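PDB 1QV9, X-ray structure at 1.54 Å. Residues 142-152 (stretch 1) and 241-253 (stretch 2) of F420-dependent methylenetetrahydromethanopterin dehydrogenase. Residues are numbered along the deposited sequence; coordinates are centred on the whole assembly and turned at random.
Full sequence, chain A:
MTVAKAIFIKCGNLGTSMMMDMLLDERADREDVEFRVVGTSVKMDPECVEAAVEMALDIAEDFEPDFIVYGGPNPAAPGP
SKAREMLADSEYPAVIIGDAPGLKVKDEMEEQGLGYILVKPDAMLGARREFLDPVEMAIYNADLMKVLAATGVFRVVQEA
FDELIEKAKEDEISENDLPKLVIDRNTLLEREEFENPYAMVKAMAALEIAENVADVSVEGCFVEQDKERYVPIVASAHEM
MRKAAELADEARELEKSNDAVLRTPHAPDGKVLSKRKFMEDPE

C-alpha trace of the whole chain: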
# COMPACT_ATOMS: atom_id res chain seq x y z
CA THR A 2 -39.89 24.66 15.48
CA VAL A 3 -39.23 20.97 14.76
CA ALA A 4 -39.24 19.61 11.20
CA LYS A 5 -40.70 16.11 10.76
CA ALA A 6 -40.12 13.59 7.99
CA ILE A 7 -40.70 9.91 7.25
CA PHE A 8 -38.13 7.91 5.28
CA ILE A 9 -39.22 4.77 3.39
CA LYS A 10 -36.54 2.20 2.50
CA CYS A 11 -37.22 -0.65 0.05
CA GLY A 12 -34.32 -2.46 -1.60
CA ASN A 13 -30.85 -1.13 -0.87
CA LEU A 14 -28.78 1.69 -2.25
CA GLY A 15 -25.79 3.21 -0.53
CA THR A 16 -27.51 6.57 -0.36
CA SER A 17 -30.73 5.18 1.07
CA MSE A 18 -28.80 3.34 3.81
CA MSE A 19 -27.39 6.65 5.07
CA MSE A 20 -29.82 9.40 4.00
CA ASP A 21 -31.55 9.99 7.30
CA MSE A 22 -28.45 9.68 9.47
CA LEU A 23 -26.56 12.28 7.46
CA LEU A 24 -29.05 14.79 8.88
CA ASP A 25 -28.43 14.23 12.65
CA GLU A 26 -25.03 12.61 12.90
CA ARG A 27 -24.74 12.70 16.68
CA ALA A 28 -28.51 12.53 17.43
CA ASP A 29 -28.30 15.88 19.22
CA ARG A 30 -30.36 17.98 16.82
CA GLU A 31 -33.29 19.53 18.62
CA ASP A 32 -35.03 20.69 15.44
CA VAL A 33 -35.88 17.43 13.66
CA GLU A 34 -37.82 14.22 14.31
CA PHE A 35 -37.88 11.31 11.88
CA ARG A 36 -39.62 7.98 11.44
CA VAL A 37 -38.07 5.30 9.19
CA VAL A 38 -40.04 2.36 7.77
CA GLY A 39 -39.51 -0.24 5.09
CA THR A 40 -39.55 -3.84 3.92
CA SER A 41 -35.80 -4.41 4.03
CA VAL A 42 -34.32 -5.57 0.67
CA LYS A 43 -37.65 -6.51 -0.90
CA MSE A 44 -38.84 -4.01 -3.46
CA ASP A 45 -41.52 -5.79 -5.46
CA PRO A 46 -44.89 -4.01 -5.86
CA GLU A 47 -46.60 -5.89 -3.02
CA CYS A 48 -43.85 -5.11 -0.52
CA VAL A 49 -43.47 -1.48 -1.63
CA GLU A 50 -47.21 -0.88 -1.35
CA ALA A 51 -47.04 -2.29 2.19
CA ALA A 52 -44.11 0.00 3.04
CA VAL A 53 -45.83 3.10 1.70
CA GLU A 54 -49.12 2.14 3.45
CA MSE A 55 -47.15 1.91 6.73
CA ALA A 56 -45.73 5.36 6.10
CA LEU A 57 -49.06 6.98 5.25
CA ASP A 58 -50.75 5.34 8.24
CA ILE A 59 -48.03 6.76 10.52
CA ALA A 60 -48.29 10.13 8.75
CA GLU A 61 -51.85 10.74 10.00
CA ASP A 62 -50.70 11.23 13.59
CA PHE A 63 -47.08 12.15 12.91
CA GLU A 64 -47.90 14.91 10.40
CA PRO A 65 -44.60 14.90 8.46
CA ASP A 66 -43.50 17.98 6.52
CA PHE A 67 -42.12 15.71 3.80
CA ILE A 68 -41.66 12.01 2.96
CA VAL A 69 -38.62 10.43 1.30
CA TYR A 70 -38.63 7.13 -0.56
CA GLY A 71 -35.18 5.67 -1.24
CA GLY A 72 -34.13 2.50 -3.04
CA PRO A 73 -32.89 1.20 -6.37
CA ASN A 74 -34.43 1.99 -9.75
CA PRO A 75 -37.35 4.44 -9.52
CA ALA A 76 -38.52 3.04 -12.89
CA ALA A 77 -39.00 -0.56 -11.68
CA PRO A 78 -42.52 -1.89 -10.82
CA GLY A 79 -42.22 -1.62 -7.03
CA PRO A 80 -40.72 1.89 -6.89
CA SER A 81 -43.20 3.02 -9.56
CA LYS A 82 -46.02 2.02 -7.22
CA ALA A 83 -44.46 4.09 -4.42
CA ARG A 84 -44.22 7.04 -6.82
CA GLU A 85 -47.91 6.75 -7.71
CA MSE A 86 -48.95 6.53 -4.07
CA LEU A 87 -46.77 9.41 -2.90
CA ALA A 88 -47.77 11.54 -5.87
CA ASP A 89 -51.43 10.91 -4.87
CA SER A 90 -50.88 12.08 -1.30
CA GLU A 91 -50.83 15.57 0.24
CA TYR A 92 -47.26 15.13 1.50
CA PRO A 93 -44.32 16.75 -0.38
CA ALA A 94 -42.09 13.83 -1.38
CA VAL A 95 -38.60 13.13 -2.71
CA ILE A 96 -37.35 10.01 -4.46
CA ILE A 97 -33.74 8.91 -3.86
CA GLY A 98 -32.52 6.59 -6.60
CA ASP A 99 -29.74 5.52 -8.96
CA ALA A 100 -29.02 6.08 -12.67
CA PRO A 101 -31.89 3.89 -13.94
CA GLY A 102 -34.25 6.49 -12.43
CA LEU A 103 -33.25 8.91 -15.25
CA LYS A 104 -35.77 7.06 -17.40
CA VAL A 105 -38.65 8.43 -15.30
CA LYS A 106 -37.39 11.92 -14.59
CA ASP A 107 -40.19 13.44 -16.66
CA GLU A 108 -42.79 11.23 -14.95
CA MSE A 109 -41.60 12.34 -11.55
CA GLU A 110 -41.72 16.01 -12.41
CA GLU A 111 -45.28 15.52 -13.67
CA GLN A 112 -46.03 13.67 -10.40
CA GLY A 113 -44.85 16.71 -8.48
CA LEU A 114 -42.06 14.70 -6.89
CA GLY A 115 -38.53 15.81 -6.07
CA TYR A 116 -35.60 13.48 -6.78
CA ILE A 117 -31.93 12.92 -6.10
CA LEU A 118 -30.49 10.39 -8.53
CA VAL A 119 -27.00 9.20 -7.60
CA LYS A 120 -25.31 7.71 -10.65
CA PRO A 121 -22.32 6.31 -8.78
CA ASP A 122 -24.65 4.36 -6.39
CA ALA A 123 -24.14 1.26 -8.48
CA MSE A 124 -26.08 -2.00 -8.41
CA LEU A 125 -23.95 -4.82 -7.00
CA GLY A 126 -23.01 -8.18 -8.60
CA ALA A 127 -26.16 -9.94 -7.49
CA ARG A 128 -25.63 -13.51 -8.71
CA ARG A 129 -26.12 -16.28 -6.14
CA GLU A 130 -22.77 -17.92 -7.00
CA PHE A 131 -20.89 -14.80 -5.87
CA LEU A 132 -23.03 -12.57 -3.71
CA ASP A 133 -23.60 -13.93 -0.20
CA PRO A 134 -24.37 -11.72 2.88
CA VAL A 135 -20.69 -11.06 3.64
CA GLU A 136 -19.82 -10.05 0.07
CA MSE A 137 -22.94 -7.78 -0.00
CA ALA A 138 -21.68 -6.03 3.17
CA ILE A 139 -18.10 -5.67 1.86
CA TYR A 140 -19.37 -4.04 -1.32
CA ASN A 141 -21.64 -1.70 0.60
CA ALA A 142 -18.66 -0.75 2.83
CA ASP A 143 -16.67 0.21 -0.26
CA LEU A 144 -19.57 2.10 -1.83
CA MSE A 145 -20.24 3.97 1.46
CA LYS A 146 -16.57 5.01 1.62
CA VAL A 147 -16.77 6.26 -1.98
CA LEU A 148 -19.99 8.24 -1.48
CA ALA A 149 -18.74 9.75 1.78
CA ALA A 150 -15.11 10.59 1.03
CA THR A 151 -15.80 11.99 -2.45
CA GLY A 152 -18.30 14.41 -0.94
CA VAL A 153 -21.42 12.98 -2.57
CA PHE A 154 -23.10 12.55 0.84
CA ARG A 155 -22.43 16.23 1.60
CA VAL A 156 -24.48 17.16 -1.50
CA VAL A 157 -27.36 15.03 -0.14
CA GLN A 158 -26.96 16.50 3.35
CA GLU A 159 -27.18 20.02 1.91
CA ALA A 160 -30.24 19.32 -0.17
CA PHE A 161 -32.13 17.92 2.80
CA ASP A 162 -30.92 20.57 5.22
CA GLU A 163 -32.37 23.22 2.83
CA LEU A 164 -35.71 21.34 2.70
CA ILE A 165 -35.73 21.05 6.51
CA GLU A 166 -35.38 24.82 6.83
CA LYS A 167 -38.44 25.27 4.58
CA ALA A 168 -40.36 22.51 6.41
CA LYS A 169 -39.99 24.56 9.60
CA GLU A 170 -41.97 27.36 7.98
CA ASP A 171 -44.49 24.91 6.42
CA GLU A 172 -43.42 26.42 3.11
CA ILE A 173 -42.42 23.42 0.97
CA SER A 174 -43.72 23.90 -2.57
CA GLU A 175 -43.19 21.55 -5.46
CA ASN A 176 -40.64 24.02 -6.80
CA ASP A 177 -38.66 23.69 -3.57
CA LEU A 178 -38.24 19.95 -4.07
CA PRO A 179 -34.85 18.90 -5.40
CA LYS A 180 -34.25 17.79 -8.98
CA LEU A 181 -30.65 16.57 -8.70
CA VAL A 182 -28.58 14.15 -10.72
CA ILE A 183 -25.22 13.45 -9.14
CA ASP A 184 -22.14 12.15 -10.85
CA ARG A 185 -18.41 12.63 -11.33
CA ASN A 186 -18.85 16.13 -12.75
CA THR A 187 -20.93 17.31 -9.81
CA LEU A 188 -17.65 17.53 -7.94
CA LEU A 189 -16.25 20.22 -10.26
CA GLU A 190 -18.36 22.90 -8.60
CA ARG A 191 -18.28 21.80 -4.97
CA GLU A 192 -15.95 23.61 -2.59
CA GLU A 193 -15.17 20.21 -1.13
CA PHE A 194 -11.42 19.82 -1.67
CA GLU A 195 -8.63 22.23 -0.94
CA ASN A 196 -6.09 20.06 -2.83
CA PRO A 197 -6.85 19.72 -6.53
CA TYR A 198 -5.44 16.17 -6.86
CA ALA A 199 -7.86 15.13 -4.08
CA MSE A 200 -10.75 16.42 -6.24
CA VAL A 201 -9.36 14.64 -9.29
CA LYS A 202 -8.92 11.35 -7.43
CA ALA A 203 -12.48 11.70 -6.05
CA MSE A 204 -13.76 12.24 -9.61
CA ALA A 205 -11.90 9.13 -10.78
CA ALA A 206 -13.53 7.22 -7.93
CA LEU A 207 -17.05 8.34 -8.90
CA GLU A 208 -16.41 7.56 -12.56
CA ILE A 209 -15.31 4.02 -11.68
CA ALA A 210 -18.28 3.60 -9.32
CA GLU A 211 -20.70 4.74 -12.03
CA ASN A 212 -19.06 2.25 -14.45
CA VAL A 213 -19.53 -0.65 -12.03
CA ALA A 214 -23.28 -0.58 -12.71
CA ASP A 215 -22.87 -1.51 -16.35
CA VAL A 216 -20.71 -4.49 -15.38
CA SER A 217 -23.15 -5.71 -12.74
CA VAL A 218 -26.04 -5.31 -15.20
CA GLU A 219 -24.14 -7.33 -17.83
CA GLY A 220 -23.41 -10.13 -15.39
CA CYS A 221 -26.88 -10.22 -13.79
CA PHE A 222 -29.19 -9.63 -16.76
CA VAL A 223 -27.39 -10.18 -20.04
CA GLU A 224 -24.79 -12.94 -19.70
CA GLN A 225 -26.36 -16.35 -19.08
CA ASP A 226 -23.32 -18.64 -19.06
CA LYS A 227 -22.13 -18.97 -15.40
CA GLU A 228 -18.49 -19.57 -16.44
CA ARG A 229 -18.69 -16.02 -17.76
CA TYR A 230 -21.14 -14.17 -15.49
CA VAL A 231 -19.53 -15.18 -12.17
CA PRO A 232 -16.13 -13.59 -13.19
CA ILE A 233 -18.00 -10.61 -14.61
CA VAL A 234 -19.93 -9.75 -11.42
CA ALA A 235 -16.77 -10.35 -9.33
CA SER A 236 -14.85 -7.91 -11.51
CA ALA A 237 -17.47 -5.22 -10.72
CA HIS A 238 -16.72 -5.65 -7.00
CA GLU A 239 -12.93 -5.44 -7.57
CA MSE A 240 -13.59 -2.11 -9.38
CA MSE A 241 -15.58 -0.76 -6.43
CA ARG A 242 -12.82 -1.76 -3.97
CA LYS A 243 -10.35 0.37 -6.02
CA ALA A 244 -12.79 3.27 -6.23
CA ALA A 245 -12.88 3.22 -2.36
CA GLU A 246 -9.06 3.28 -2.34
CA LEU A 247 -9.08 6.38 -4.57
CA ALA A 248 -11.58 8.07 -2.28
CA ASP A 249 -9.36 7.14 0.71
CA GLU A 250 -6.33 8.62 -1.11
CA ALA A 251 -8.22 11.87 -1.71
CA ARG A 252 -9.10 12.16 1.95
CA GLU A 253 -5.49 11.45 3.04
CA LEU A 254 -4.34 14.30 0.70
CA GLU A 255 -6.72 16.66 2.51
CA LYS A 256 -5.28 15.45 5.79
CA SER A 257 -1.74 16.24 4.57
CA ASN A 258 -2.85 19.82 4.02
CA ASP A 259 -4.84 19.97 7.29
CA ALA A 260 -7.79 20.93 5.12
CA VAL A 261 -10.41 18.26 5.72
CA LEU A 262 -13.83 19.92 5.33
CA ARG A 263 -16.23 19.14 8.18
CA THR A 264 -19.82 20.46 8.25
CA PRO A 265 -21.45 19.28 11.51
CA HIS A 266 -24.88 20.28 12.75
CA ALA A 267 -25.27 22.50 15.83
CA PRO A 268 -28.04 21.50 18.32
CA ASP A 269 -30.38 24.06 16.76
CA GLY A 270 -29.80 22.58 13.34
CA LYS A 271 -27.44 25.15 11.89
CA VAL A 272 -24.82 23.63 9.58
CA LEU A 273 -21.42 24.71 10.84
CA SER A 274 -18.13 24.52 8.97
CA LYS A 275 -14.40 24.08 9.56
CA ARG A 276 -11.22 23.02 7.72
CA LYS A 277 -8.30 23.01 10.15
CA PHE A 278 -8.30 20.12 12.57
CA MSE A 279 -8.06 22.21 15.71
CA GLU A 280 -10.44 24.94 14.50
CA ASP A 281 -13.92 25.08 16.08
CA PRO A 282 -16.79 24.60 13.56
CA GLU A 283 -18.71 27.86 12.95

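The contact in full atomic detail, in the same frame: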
# COMPACT_ATOMS: atom_id res chain seq x y z
N ALA A 142 -19.70 -1.52 2.09
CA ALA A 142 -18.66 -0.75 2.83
C ALA A 142 -17.83 0.07 1.85
O ALA A 142 -17.53 1.23 2.09
CB ALA A 142 -17.74 -1.71 3.62
N ASP A 143 -17.45 -0.52 0.71
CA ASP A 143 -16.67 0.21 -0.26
C ASP A 143 -17.48 1.34 -0.88
O ASP A 143 -16.94 2.46 -1.04
CB ASP A 143 -16.15 -0.75 -1.35
CG ASP A 143 -14.98 -1.59 -0.87
OD1 ASP A 143 -14.24 -1.17 0.06
OD2 ASP A 143 -14.78 -2.70 -1.43
N LEU A 144 -18.73 1.06 -1.24
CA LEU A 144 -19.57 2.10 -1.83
C LEU A 144 -19.80 3.24 -0.84
O LEU A 144 -19.73 4.41 -1.23
CB LEU A 144 -20.88 1.46 -2.30
CG LEU A 144 -21.94 2.44 -2.80
CD1 LEU A 144 -21.43 3.24 -3.99
CD2 LEU A 144 -23.21 1.63 -3.20
N MSE A 145 -20.03 2.91 0.44
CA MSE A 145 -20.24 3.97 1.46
C MSE A 145 -18.99 4.84 1.56
O MSE A 145 -19.09 6.09 1.67
CB MSE A 145 -20.55 3.33 2.82
CG MSE A 145 -20.90 4.37 3.86
SE MSE A 145 -21.41 3.46 5.54
CE MSE A 145 -22.89 2.42 4.81
N LYS A 146 -17.81 4.22 1.54
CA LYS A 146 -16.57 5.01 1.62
C LYS A 146 -16.49 5.95 0.40
O LYS A 146 -16.12 7.12 0.50
CB LYS A 146 -15.36 4.06 1.66
CG LYS A 146 -14.00 4.72 1.56
CD LYS A 146 -13.82 5.79 2.60
CE LYS A 146 -12.40 6.32 2.56
NZ LYS A 146 -12.18 7.43 3.50
N VAL A 147 -16.81 5.42 -0.79
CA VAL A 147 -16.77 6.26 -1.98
C VAL A 147 -17.74 7.43 -1.86
O VAL A 147 -17.34 8.59 -2.06
CB VAL A 147 -17.13 5.42 -3.23
CG1 VAL A 147 -17.36 6.35 -4.47
CG2 VAL A 147 -16.01 4.42 -3.50
N LEU A 148 -19.00 7.15 -1.54
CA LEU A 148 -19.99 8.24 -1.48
C LEU A 148 -19.68 9.27 -0.39
O LEU A 148 -19.97 10.47 -0.56
CB LEU A 148 -21.41 7.65 -1.31
CG LEU A 148 -21.80 6.71 -2.46
CD1 LEU A 148 -23.17 6.18 -2.22
CD2 LEU A 148 -21.79 7.48 -3.80
N ALA A 149 -19.06 8.83 0.69
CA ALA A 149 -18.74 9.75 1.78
C ALA A 149 -17.50 10.56 1.47
O ALA A 149 -17.56 11.79 1.42
CB ALA A 149 -18.56 8.96 3.09
N ALA A 150 -16.37 9.89 1.24
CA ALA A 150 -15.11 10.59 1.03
C ALA A 150 -15.01 11.44 -0.23
O ALA A 150 -14.17 12.33 -0.30
CB ALA A 150 -13.93 9.59 1.15
N THR A 151 -15.83 11.15 -1.24
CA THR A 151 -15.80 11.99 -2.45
C THR A 151 -16.64 13.25 -2.25
O THR A 151 -16.54 14.20 -3.05
CB THR A 151 -16.35 11.25 -3.68
OG1 THR A 151 -17.72 10.89 -3.42
CG2 THR A 151 -15.47 10.02 -4.00
N GLY A 152 -17.45 13.26 -1.19
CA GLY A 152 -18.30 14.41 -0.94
C GLY A 152 -19.72 14.28 -1.46
O GLY A 152 -20.53 15.20 -1.28
N MSE A 241 -15.07 -1.59 -7.53
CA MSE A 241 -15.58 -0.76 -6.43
C MSE A 241 -14.56 -0.69 -5.28
O MSE A 241 -14.44 0.38 -4.65
CB MSE A 241 -16.92 -1.28 -5.94
CG MSE A 241 -17.58 -0.36 -4.91
SE MSE A 241 -18.03 1.45 -5.58
CE MSE A 241 -19.61 0.93 -6.64
N ARG A 242 -13.85 -1.78 -5.03
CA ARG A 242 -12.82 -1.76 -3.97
C ARG A 242 -11.73 -0.74 -4.35
O ARG A 242 -11.23 0.00 -3.48
CB ARG A 242 -12.24 -3.17 -3.79
CG ARG A 242 -10.97 -3.26 -2.95
CD ARG A 242 -10.71 -4.74 -2.67
NE ARG A 242 -9.47 -4.93 -1.91
CZ ARG A 242 -8.26 -5.01 -2.46
NH1 ARG A 242 -7.17 -5.19 -1.69
NH2 ARG A 242 -8.10 -4.93 -3.79
N LYS A 243 -11.35 -0.63 -5.62
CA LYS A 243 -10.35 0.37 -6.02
C LYS A 243 -10.90 1.79 -6.01
O LYS A 243 -10.16 2.75 -5.78
CB LYS A 243 -9.77 0.05 -7.41
CG LYS A 243 -8.84 -1.17 -7.33
CD LYS A 243 -7.74 -0.96 -6.26
CE LYS A 243 -6.64 -2.02 -6.27
NZ LYS A 243 -7.18 -3.32 -5.90
N ALA A 244 -12.19 1.95 -6.31
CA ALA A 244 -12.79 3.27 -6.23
C ALA A 244 -12.72 3.71 -4.75
O ALA A 244 -12.44 4.87 -4.50
CB ALA A 244 -14.28 3.25 -6.74
N ALA A 245 -12.95 2.80 -3.80
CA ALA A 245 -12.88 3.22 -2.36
C ALA A 245 -11.45 3.63 -2.03
O ALA A 245 -11.21 4.55 -1.23
CB ALA A 245 -13.29 2.07 -1.45
N GLU A 246 -10.46 2.94 -2.61
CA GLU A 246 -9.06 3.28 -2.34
C GLU A 246 -8.75 4.69 -2.87
O GLU A 246 -8.02 5.46 -2.25
CB GLU A 246 -8.15 2.24 -2.98
CG GLU A 246 -6.68 2.41 -2.72
CD GLU A 246 -5.89 1.44 -3.57
OE1 GLU A 246 -6.22 0.23 -3.51
OE2 GLU A 246 -4.98 1.87 -4.30
N LEU A 247 -9.30 5.04 -4.04
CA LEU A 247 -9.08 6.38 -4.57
C LEU A 247 -9.70 7.41 -3.65
O LEU A 247 -9.09 8.46 -3.43
CB LEU A 247 -9.72 6.52 -5.98
CG LEU A 247 -8.86 6.09 -7.15
CD1 LEU A 247 -9.77 5.90 -8.37
CD2 LEU A 247 -7.80 7.15 -7.46
N ALA A 248 -10.90 7.12 -3.16
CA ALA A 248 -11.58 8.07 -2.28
C ALA A 248 -10.75 8.20 -1.00
O ALA A 248 -10.62 9.32 -0.44
CB ALA A 248 -13.00 7.58 -1.98
N ASP A 249 -10.22 7.09 -0.50
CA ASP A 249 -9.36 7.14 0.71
C ASP A 249 -8.11 8.00 0.42
O ASP A 249 -7.70 8.82 1.25
CB ASP A 249 -8.88 5.72 1.10
CG ASP A 249 -8.06 5.72 2.40
OD1 ASP A 249 -8.71 5.85 3.45
OD2 ASP A 249 -6.81 5.62 2.35
N GLU A 250 -7.50 7.83 -0.75
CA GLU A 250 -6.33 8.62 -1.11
C GLU A 250 -6.66 10.11 -1.14
O GLU A 250 -5.83 10.94 -0.73
CB GLU A 250 -5.79 8.23 -2.49
CG GLU A 250 -5.05 6.95 -2.51
CD GLU A 250 -4.32 6.69 -3.84
OE1 GLU A 250 -4.31 7.56 -4.75
OE2 GLU A 250 -3.74 5.60 -3.96
N ALA A 251 -7.84 10.46 -1.63
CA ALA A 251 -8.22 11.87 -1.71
C ALA A 251 -8.32 12.40 -0.30
O ALA A 251 -7.81 13.51 -0.01
CB ALA A 251 -9.57 12.02 -2.41
N ARG A 252 -8.95 11.64 0.59
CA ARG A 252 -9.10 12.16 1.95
C ARG A 252 -7.73 12.30 2.62
O ARG A 252 -7.50 13.31 3.37
CB ARG A 252 -10.01 11.27 2.76
CG ARG A 252 -10.36 11.87 4.14
CD ARG A 252 -11.66 11.37 4.52
NE ARG A 252 -12.23 11.92 5.75
CZ ARG A 252 -13.07 12.95 5.82
NH1 ARG A 252 -13.55 13.29 7.01
NH2 ARG A 252 -13.48 13.63 4.75
N GLU A 253 -6.82 11.35 2.42
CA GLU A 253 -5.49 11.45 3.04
C GLU A 253 -4.76 12.70 2.51
O GLU A 253 -3.99 13.30 3.24
CB GLU A 253 -4.65 10.19 2.83
CG GLU A 253 -5.20 8.97 3.60
CD GLU A 253 -5.23 9.15 5.13
OE1 GLU A 253 -6.29 8.93 5.75
OE2 GLU A 253 -4.17 9.46 5.69
O HOH W 1 -12.60 13.35 1.86

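Stretch 2 is helical throughout, and it packs against the helix of stretch 1 with the two N-to-C directions 35° apart and the axes 8.2 Å apart at their closest. No direct hydrogen bond joins the stretches; the 565 Å² buried between them is filled mainly by small and apolar side chains, with charged groups and one water adding polar links.

Met241 is a selenomethionine whose CA-to-CB bond points sideways but whose end comes nearer to stretch 1. With chi1 t and chi2 and chi3 both p, its SE lies 4.2 Å from Val147 CG2 and its CE 4.0 Å from Leu144 CD1, so a long, flexible side chain fills the space beside these two branched residues. Its CG also meets Asp143 CB at 3.9 Å. At Arg242 the side chain leads away from the contact, leaving its base to face Asp143: OD2 of Asp143 is 3.3 Å from CA of Arg242, a van der Waals approach rather than an ionic pairing. The guanidinium group is hydrogen-bonded elsewhere in the structure.

Ala244 and Ala245 provide a low surface for Val147. With chi1 t, Val147 places CG2 over the backbone, 3.5 Å from Ala245 N, with the small alanine methyls beside it (Val147 CG2 to Ala244 CB 3.9 Å, to Ala245 CB 4.1 Å). Ala245 points toward stretch 1, its CB 3.7 Å from Asp143 O, and its CA is only 5.0 Å from the CA of Val147.

Ala248 continues this close packing one turn later. Its CB touches Val147 CA and Thr151 CG2, each at 4.0 Å, and lies 3.8 Å from Ala150 CB, so alanine meets alanine where the backbones run near each other. Thr151 is held in its p rotamer with OG1 donating to Val147 O at 2.7 Å, which satisfies the hydroxyl within its own stretch while the methyl meets Ala248.

Asp249 supplies the charged partner of the contact. Lys146 inserts as a knob among Ala245, Ala248, Asp249 and Arg252, its aliphatic portion lying along the helix, with CE 3.7 Å from Asp249 CA. Its NZ forms a long salt bridge with Asp249 OD1 at 3.8 Å; the carboxylate is also hydrogen-bonded elsewhere.

Arg252 closes the contact. Its CD lies 4.1 Å from Lys146 NZ and 4.4 Å from Ala150 CB, while the extended side chain carries NH2 to a water, donating to its O at 3.0 Å. That water in turn donates to Ala150 O, 2.9 Å from its own O, bridging the two helices.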